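PDB 3MTV: papain-like cysteine protease from Porcine reproductive and respiratory syndrome virus, which probably cleaves the viral polyprotein as the papain-like cysteine protease nsp1beta, acts as a metal-dependent nuclease and helps suppress host interferon responses. Local coordinates for residues I6-M12 against A42-H46; F60-G66 against G78-A82; L94-L98 against V132-R136. All coordinates share one frame; numbering follows the deposited sequence.

Interaction 1: I6-M12 against A42-H46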
loop_
_atom_site.group_PDB
_atom_site.type_symbol
_atom_site.label_atom_id
_atom_site.label_comp_id
_atom_site.label_asym_id
_atom_site.label_seq_id
_atom_site.Cartn_x
_atom_site.Cartn_y
_atom_site.Cartn_z
ATOM N N ILE A 6 5.720 -5.566 -9.583
ATOM C CA ILE A 6 4.889 -6.008 -10.683
ATOM C C ILE A 6 5.112 -5.162 -11.877
ATOM O O ILE A 6 4.344 -5.219 -12.854
ATOM C CB ILE A 6 3.417 -5.871 -10.378
ATOM C CG1 ILE A 6 3.081 -4.362 -10.192
ATOM C CG2 ILE A 6 3.009 -6.689 -9.177
ATOM C CD1 ILE A 6 1.525 -4.157 -9.901
ATOM N N GLY A 7 6.147 -4.370 -11.794
ATOM C CA GLY A 7 6.610 -3.627 -12.921
ATOM C C GLY A 7 6.058 -2.230 -12.959
ATOM O O GLY A 7 5.262 -1.858 -12.117
ATOM N N ARG A 8 6.558 -1.481 -13.931
ATOM C CA ARG A 8 6.123 -0.143 -14.302
ATOM C C ARG A 8 5.754 0.662 -13.065
ATOM O O ARG A 8 4.720 1.345 -13.020
ATOM C CB ARG A 8 5.024 -0.179 -15.395
ATOM C CG ARG A 8 3.819 -0.949 -14.928
ATOM C CD ARG A 8 3.554 -2.284 -15.712
ATOM N NE ARG A 8 2.861 -3.283 -14.832
ATOM C CZ ARG A 8 1.797 -4.017 -15.199
ATOM N NH1 ARG A 8 1.315 -3.861 -16.445
ATOM N NH2 ARG A 8 1.194 -4.859 -14.331
ATOM N N GLY A 9 6.598 0.571 -12.036
ATOM C CA GLY A 9 6.501 1.564 -10.988
ATOM C C GLY A 9 5.561 1.178 -9.857
ATOM O O GLY A 9 5.536 1.826 -8.880
ATOM N N ALA A 10 4.858 0.075 -9.937
ATOM C CA ALA A 10 4.026 -0.372 -8.835
ATOM C C ALA A 10 4.450 -1.643 -8.086
ATOM O O ALA A 10 5.402 -2.417 -8.509
ATOM C CB ALA A 10 2.700 -0.668 -9.399
ATOM N N VAL A 11 3.633 -1.935 -7.061
ATOM C CA VAL A 11 3.795 -3.196 -6.401
ATOM C C VAL A 11 2.451 -3.661 -5.958
ATOM O O VAL A 11 1.552 -2.880 -5.949
ATOM C CB VAL A 11 4.591 -3.024 -5.087
ATOM C CG1 VAL A 11 5.999 -2.708 -5.366
ATOM C CG2 VAL A 11 3.977 -1.964 -4.171
ATOM N N MET A 12 2.280 -4.884 -5.478
ATOM C CA MET A 12 0.907 -5.248 -5.288
ATOM C C MET A 12 0.778 -6.046 -4.088
ATOM O O MET A 12 1.642 -6.857 -3.869
ATOM C CB MET A 12 0.478 -6.146 -6.431
ATOM C CG MET A 12 -0.691 -6.999 -6.065
ATOM S SD MET A 12 -1.458 -7.930 -7.419
ATOM C CE MET A 12 -0.303 -9.223 -7.794
ATOM N N ALA A 42 -1.984 -8.952 -11.822
ATOM C CA ALA A 42 -1.275 -7.667 -11.762
ATOM C C ALA A 42 -1.802 -6.768 -12.788
ATOM O O ALA A 42 -2.590 -5.888 -12.491
ATOM C CB ALA A 42 0.161 -7.803 -12.006
ATOM N N ASN A 43 -1.339 -6.983 -14.004
ATOM C CA ASN A 43 -1.915 -6.314 -15.156
ATOM C C ASN A 43 -3.363 -5.876 -15.064
ATOM O O ASN A 43 -3.678 -4.701 -15.413
ATOM C CB ASN A 43 -1.700 -7.163 -16.361
ATOM C CG ASN A 43 -0.284 -7.085 -16.811
ATOM O OD1 ASN A 43 -0.016 -6.479 -17.883
ATOM N ND2 ASN A 43 0.679 -7.612 -15.948
ATOM N N ARG A 44 -4.217 -6.788 -14.586
ATOM C CA ARG A 44 -5.637 -6.477 -14.499
ATOM C C ARG A 44 -5.808 -5.262 -13.601
ATOM O O ARG A 44 -5.963 -4.136 -14.107
ATOM C CB ARG A 44 -6.507 -7.650 -14.020
ATOM C CG ARG A 44 -7.103 -8.344 -15.208
ATOM C CD ARG A 44 -7.733 -9.722 -14.986
ATOM N NE ARG A 44 -7.838 -10.284 -16.347
ATOM C CZ ARG A 44 -8.400 -11.443 -16.720
ATOM N NH1 ARG A 44 -8.982 -12.311 -15.829
ATOM N NH2 ARG A 44 -8.395 -11.704 -18.041
ATOM N N LEU A 45 -5.782 -5.525 -12.291
ATOM C CA LEU A 45 -5.457 -4.559 -11.224
ATOM C C LEU A 45 -4.781 -3.283 -11.563
ATOM O O LEU A 45 -5.309 -2.259 -11.374
ATOM C CB LEU A 45 -4.494 -5.141 -10.232
ATOM C CG LEU A 45 -4.969 -4.784 -8.822
ATOM C CD1 LEU A 45 -3.846 -4.725 -7.914
ATOM C CD2 LEU A 45 -5.638 -3.468 -8.831
ATOM N N HIS A 46 -3.563 -3.314 -12.014
ATOM C CA HIS A 46 -2.888 -2.024 -12.122
ATOM C C HIS A 46 -3.459 -1.258 -13.230
ATOM O O HIS A 46 -3.526 -0.077 -13.140
ATOM C CB HIS A 46 -1.424 -2.304 -12.313
ATOM C CG HIS A 46 -0.594 -1.170 -12.784
ATOM N ND1 HIS A 46 0.037 -0.316 -11.914
ATOM C CD2 HIS A 46 -0.190 -0.812 -14.028
ATOM C CE1 HIS A 46 0.779 0.534 -12.585
ATOM N NE2 HIS A 46 0.658 0.261 -13.879
#
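I6 faces A42 and A10 faces H46 where strand 10-12 runs across helix 42-46, their N-to-C directions 112° apart and their axes 9.8 Å from each other at closest approach. R8 and H46 together make up much of the interface. The CG of H46 lies anti to the backbone N (chi1 165°), a setting that carries the imidazole out from the helix to A10 and R8. The CB of A10 meets ND1 of H46 at 3.7 Å, the aliphatic CG of R8 comes within 3.5 Å of NE2 of H46, and both approach the ring obliquely. Farther along the arginine, the guanidinium lies over CD2 of H46, which sits 3.9 Å above the centre of that group; the two planes are 25° apart and the side chains run past each other in opposite directions.

R8 occupies the type I' turn from G7 to A10, the tight turn of the hairpin formed by strands 3-7 and 10-15 in the N-terminal antiparallel sheet, and helix 39-48 packs against this end of the sheet. A bend at chi2 turns the arginine back along the hairpin, where its NE gives a weak hydrogen bond to the carbonyl O of I6. Its NH1 makes a second weak bond, 3.3 Å long, to OD1 of N43, the guanidinium and amide planes inclined to each other. The other end of that amide is held within the helix, ND2 of N43 bonding to the carbonyl O of K39.

Away from the arginine the contact is apolar. CB of I6 rests against CB of A42 at 4.1 Å. M12 runs out extended as far as its sulfur, SD, which lies 4.0 Å from CD1 of L45; the bend at chi3 turns only the terminal CE. W21, on the neighbouring strand 18-23, touches A10 and L45 and stacks edge-to-face with H46.

Interaction 2: F60-G66 against G78-A82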
loop_
_atom_site.group_PDB
_atom_site.type_symbol
_atom_site.label_atom_id
_atom_site.label_comp_id
_atom_site.label_asym_id
_atom_site.label_seq_id
_atom_site.Cartn_x
_atom_site.Cartn_y
_atom_site.Cartn_z
ATOM N N PHE A 60 -15.406 -9.063 -10.291
ATOM C CA PHE A 60 -15.357 -8.214 -11.481
ATOM C C PHE A 60 -15.192 -9.023 -12.738
ATOM O O PHE A 60 -14.773 -10.157 -12.628
ATOM C CB PHE A 60 -14.117 -7.304 -11.448
ATOM C CG PHE A 60 -14.187 -6.205 -10.409
ATOM C CD1 PHE A 60 -14.076 -6.495 -9.047
ATOM C CD2 PHE A 60 -14.357 -4.893 -10.784
ATOM C CE1 PHE A 60 -14.132 -5.490 -8.094
ATOM C CE2 PHE A 60 -14.402 -3.919 -9.854
ATOM C CZ PHE A 60 -14.287 -4.212 -8.514
ATOM N N THR A 61 -15.403 -8.452 -13.933
ATOM C CA THR A 61 -15.290 -9.318 -15.045
ATOM C C THR A 61 -14.389 -8.654 -16.103
ATOM O O THR A 61 -14.467 -7.492 -16.275
ATOM C CB THR A 61 -16.738 -9.928 -15.401
ATOM O OG1 THR A 61 -17.466 -8.985 -16.130
ATOM C CG2 THR A 61 -17.714 -10.437 -14.070
ATOM N N PHE A 62 -13.451 -9.359 -16.728
ATOM C CA PHE A 62 -12.363 -8.693 -17.473
ATOM C C PHE A 62 -12.534 -9.064 -18.924
ATOM O O PHE A 62 -13.358 -9.892 -19.194
ATOM C CB PHE A 62 -10.982 -9.024 -16.843
ATOM C CG PHE A 62 -10.935 -8.663 -15.368
ATOM C CD1 PHE A 62 -11.474 -9.541 -14.380
ATOM C CD2 PHE A 62 -10.508 -7.375 -14.957
ATOM C CE1 PHE A 62 -11.559 -9.168 -12.969
ATOM C CE2 PHE A 62 -10.597 -7.000 -13.594
ATOM C CZ PHE A 62 -11.127 -7.907 -12.602
ATOM N N ILE A 63 -11.866 -8.412 -19.859
ATOM C CA ILE A 63 -12.225 -8.546 -21.276
ATOM C C ILE A 63 -10.951 -8.161 -21.975
ATOM O O ILE A 63 -10.010 -7.842 -21.354
ATOM C CB ILE A 63 -13.430 -7.600 -21.824
ATOM C CG1 ILE A 63 -12.907 -6.186 -22.217
ATOM C CG2 ILE A 63 -14.810 -7.720 -20.953
ATOM C CD1 ILE A 63 -13.718 -5.314 -23.297
ATOM N N THR A 64 -10.842 -8.188 -23.266
ATOM C CA THR A 64 -9.450 -8.234 -23.654
ATOM C C THR A 64 -8.737 -6.864 -23.450
ATOM O O THR A 64 -9.300 -5.812 -23.714
ATOM C CB THR A 64 -9.249 -8.971 -25.080
ATOM O OG1 THR A 64 -8.923 -8.031 -26.125
ATOM C CG2 THR A 64 -10.502 -9.872 -25.483
ATOM N N PRO A 65 -7.496 -6.876 -22.931
ATOM C CA PRO A 65 -6.583 -5.694 -22.956
ATOM C C PRO A 65 -6.747 -4.739 -24.164
ATOM O O PRO A 65 -6.693 -5.217 -25.337
ATOM C CB PRO A 65 -5.167 -6.349 -23.008
ATOM C CG PRO A 65 -5.388 -7.672 -22.114
ATOM C CD PRO A 65 -6.926 -8.004 -22.149
ATOM N N GLY A 66 -6.912 -3.429 -23.869
ATOM C CA GLY A 66 -6.976 -2.324 -24.852
ATOM C C GLY A 66 -8.352 -2.060 -25.492
ATOM O O GLY A 66 -8.412 -1.358 -26.524
ATOM N N GLY A 78 -9.144 0.323 -20.818
ATOM C CA GLY A 78 -8.905 -0.591 -19.687
ATOM C C GLY A 78 -9.264 -1.993 -20.115
ATOM O O GLY A 78 -8.813 -2.410 -21.183
ATOM N N CYS A 79 -10.078 -2.697 -19.320
ATOM C CA CYS A 79 -10.487 -4.096 -19.601
ATOM C C CYS A 79 -11.665 -4.369 -18.732
ATOM O O CYS A 79 -12.036 -5.488 -18.250
ATOM C CB CYS A 79 -9.410 -5.164 -19.351
ATOM S SG CYS A 79 -8.035 -5.025 -18.138
ATOM N N LEU A 80 -12.295 -3.279 -18.495
ATOM C CA LEU A 80 -13.490 -3.487 -17.818
ATOM C C LEU A 80 -14.612 -3.230 -18.787
ATOM O O LEU A 80 -14.603 -2.225 -19.575
ATOM C CB LEU A 80 -13.502 -2.593 -16.621
ATOM C CG LEU A 80 -13.090 -3.377 -15.410
ATOM C CD1 LEU A 80 -12.247 -2.441 -14.676
ATOM C CD2 LEU A 80 -14.326 -3.886 -14.577
ATOM N N PRO A 81 -15.559 -4.161 -18.726
ATOM C CA PRO A 81 -16.881 -3.993 -19.291
ATOM C C PRO A 81 -17.399 -2.667 -18.731
ATOM O O PRO A 81 -17.717 -2.589 -17.502
ATOM C CB PRO A 81 -17.723 -5.125 -18.632
ATOM C CG PRO A 81 -16.913 -5.646 -17.509
ATOM C CD PRO A 81 -15.595 -4.885 -17.450
ATOM N N ALA A 82 -17.536 -1.650 -19.586
ATOM C CA ALA A 82 -18.350 -0.504 -19.109
ATOM C C ALA A 82 -19.760 -0.765 -18.501
ATOM O O ALA A 82 -20.075 -0.077 -17.556
ATOM C CB ALA A 82 -18.366 0.536 -20.038
#
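Backbone contacts centre on the carbonyl O of C79, which points at the chain of F62 and I63. The CA-H of F62 makes a CH...O contact with it, CA to O 3.3 Å with an angle of 147° at the hydrogen. The backbone N of I63 also lies 3.3 Å from O of C79, and CB of C79 approaches the carbonyl O of I63. At the other end of the contact G66 N donates a weak hydrogen bond, 3.4 Å long, to the carbonyl O of G78.

This last bond lies next to the small two-stranded antiparallel hairpin of strands 68-69 and 77-78: G78 is further bonded through its backbone to G68, and L80 to V69. The segment 60-66 comes from strand 54-56 of the N-terminal sheet and leads into the hairpin; 78-82 leaves it toward the loop that leads to helix 100-112. The two loops thus touch at the base of the hairpin, their end-to-end directions 129° apart.

Apolar contact comes from L80 and F60. L80 leaves its backbone pointing away from 60-66, yet the side chain turns back and sets CD2 in the plane of the F60 ring, at its edge, 3.9 Å from CD2 of F60. The same phenylalanine stacks edge-to-face with F49 and also touches P169.

The proline contact is of a different kind, with ring carbons beside oxygens. P81 crosses T61 at about a right angle; its CD lies beside the carbonyl O of T61 and its CG is 3.7 Å from OG1 of T61. With chi1 at 80°, OG1 of T61 is the branch that faces the proline. The carbonyl O of P81 accepts a hydrogen bond from OG1 of T84.

Interaction 3: L94-L98 against V132-R136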
loop_
_atom_site.group_PDB
_atom_site.type_symbol
_atom_site.label_atom_id
_atom_site.label_comp_id
_atom_site.label_asym_id
_atom_site.label_seq_id
_atom_site.Cartn_x
_atom_site.Cartn_y
_atom_site.Cartn_z
ATOM N N LEU A 94 -30.007 13.724 -8.685
ATOM C CA LEU A 94 -30.220 14.852 -7.776
ATOM C C LEU A 94 -31.027 16.080 -8.268
ATOM O O LEU A 94 -31.595 16.799 -7.497
ATOM C CB LEU A 94 -28.837 15.295 -7.472
ATOM C CG LEU A 94 -28.307 14.743 -6.168
ATOM C CD1 LEU A 94 -28.746 13.293 -5.808
ATOM C CD2 LEU A 94 -26.830 14.962 -6.015
ATOM N N LEU A 95 -31.084 16.265 -9.592
ATOM C CA LEU A 95 -31.746 17.392 -10.182
ATOM C C LEU A 95 -33.014 16.940 -10.797
ATOM O O LEU A 95 -33.445 17.534 -11.820
ATOM C CB LEU A 95 -30.890 17.920 -11.285
ATOM C CG LEU A 95 -29.549 18.466 -10.712
ATOM C CD1 LEU A 95 -28.531 18.806 -11.781
ATOM C CD2 LEU A 95 -29.616 19.650 -9.703
ATOM N N ASP A 96 -33.599 15.902 -10.194
ATOM C CA ASP A 96 -34.720 15.276 -10.841
ATOM C C ASP A 96 -35.955 16.127 -10.790
ATOM O O ASP A 96 -36.697 16.218 -11.750
ATOM C CB ASP A 96 -34.938 13.858 -10.361
ATOM C CG ASP A 96 -34.277 12.837 -11.332
ATOM O OD1 ASP A 96 -34.447 11.602 -11.017
ATOM O OD2 ASP A 96 -33.598 13.305 -12.379
ATOM N N SER A 97 -36.030 16.886 -9.729
ATOM C CA SER A 97 -37.161 17.670 -9.480
ATOM C C SER A 97 -37.146 18.899 -10.381
ATOM O O SER A 97 -38.187 19.462 -10.657
ATOM C CB SER A 97 -37.115 18.062 -8.033
ATOM O OG SER A 97 -36.745 19.407 -7.915
ATOM N N LEU A 98 -36.022 19.327 -10.925
ATOM C CA LEU A 98 -36.203 20.477 -11.832
ATOM C C LEU A 98 -36.814 20.247 -13.217
ATOM O O LEU A 98 -36.964 19.154 -13.781
ATOM C CB LEU A 98 -34.933 21.323 -11.980
ATOM C CG LEU A 98 -33.924 21.337 -10.793
ATOM C CD1 LEU A 98 -32.613 21.785 -11.241
ATOM C CD2 LEU A 98 -34.236 22.192 -9.575
ATOM N N VAL A 132 -28.071 26.790 -5.632
ATOM C CA VAL A 132 -28.553 27.725 -6.600
ATOM C C VAL A 132 -29.722 27.337 -7.352
ATOM O O VAL A 132 -30.287 28.177 -8.055
ATOM C CB VAL A 132 -27.594 27.828 -7.855
ATOM C CG1 VAL A 132 -28.061 28.891 -8.716
ATOM C CG2 VAL A 132 -26.371 28.408 -7.505
ATOM N N ASN A 133 -30.011 26.059 -7.355
ATOM C CA ASN A 133 -31.223 25.652 -8.012
ATOM C C ASN A 133 -32.424 25.538 -7.089
ATOM O O ASN A 133 -33.524 25.053 -7.516
ATOM C CB ASN A 133 -30.967 24.430 -8.866
ATOM C CG ASN A 133 -30.469 24.825 -10.228
ATOM O OD1 ASN A 133 -29.342 24.570 -10.484
ATOM N ND2 ASN A 133 -31.286 25.521 -11.084
ATOM N N GLY A 134 -32.196 26.037 -5.855
ATOM C CA GLY A 134 -33.163 26.091 -4.769
ATOM C C GLY A 134 -33.200 24.736 -4.134
ATOM O O GLY A 134 -34.035 24.425 -3.330
ATOM N N LEU A 135 -32.296 23.869 -4.487
ATOM C CA LEU A 135 -32.352 22.690 -3.705
ATOM C C LEU A 135 -31.355 22.756 -2.595
ATOM O O LEU A 135 -30.617 23.776 -2.347
ATOM C CB LEU A 135 -32.132 21.434 -4.523
ATOM C CG LEU A 135 -32.956 21.409 -5.808
ATOM C CD1 LEU A 135 -32.278 20.681 -6.907
ATOM C CD2 LEU A 135 -34.317 20.842 -5.539
ATOM N N ARG A 136 -31.445 21.633 -1.910
ATOM C CA ARG A 136 -30.827 21.321 -0.653
ATOM C C ARG A 136 -30.876 19.801 -0.395
ATOM O O ARG A 136 -31.887 19.131 -0.674
ATOM C CB ARG A 136 -31.563 22.046 0.466
ATOM C CG ARG A 136 -32.198 21.205 1.487
ATOM C CD ARG A 136 -32.592 22.070 2.663
ATOM N NE ARG A 136 -33.870 21.792 3.339
ATOM C CZ ARG A 136 -34.559 22.725 3.992
ATOM N NH1 ARG A 136 -34.104 23.973 4.021
ATOM N NH2 ARG A 136 -35.701 22.423 4.603
#
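The carboxamide of N133 is the one flat group in the contact, and it meets L98: CD1 of L98 lies 3.9 Å from CG of N133, against CB as well, and the two side chains cross at about a right angle. N133 stands just before G134, the C-prime residue of the Schellman motif that ends helix 124-131 and turns the chain into strand 135-139 of the protease part. In that motif L135 N bonds to the O of L130, and G134 N to the O of Q131.

With the chain turned in this way, L135 points into the loop that precedes helix 100-112. Its CG lies beside the backbone N (chi1 -47°), and the two methyls reach different partners. CD1 of L135 meets CD2 of L98 tip to tip at 3.6 Å, and CD2 of L95 touches the same CD1 at 4.0 Å. A backbone bond from L98 N to the O of L95 folds the loop back, and both leucines touch CD1 of L135. L130 of helix 124-131 also packs on L135, and L126 of that helix on L94. No hydrogen bond crosses between the segments. The other methyl of L135, CD2, ends 3.7 Å from OG of S97.

Interactions 1 and 2 lie side by side on the same side of the chain's centre, 16 Å apart between centres. They touch directly, since R44 of helix 42-46 turns away from the hairpin of interaction 1 and packs its CD 3.4 Å from CG of F62 in interaction 2. Interaction 3 belongs to the protease part, on the opposite side, with its nearest atoms about 19 Å from interaction 2 and about 28 Å from interaction 1. It alone approaches the probable catalytic pair: the side chain of L94 is about 8 Å from that of C90 and about 11 Å from that of H159. The other two lie away from this site.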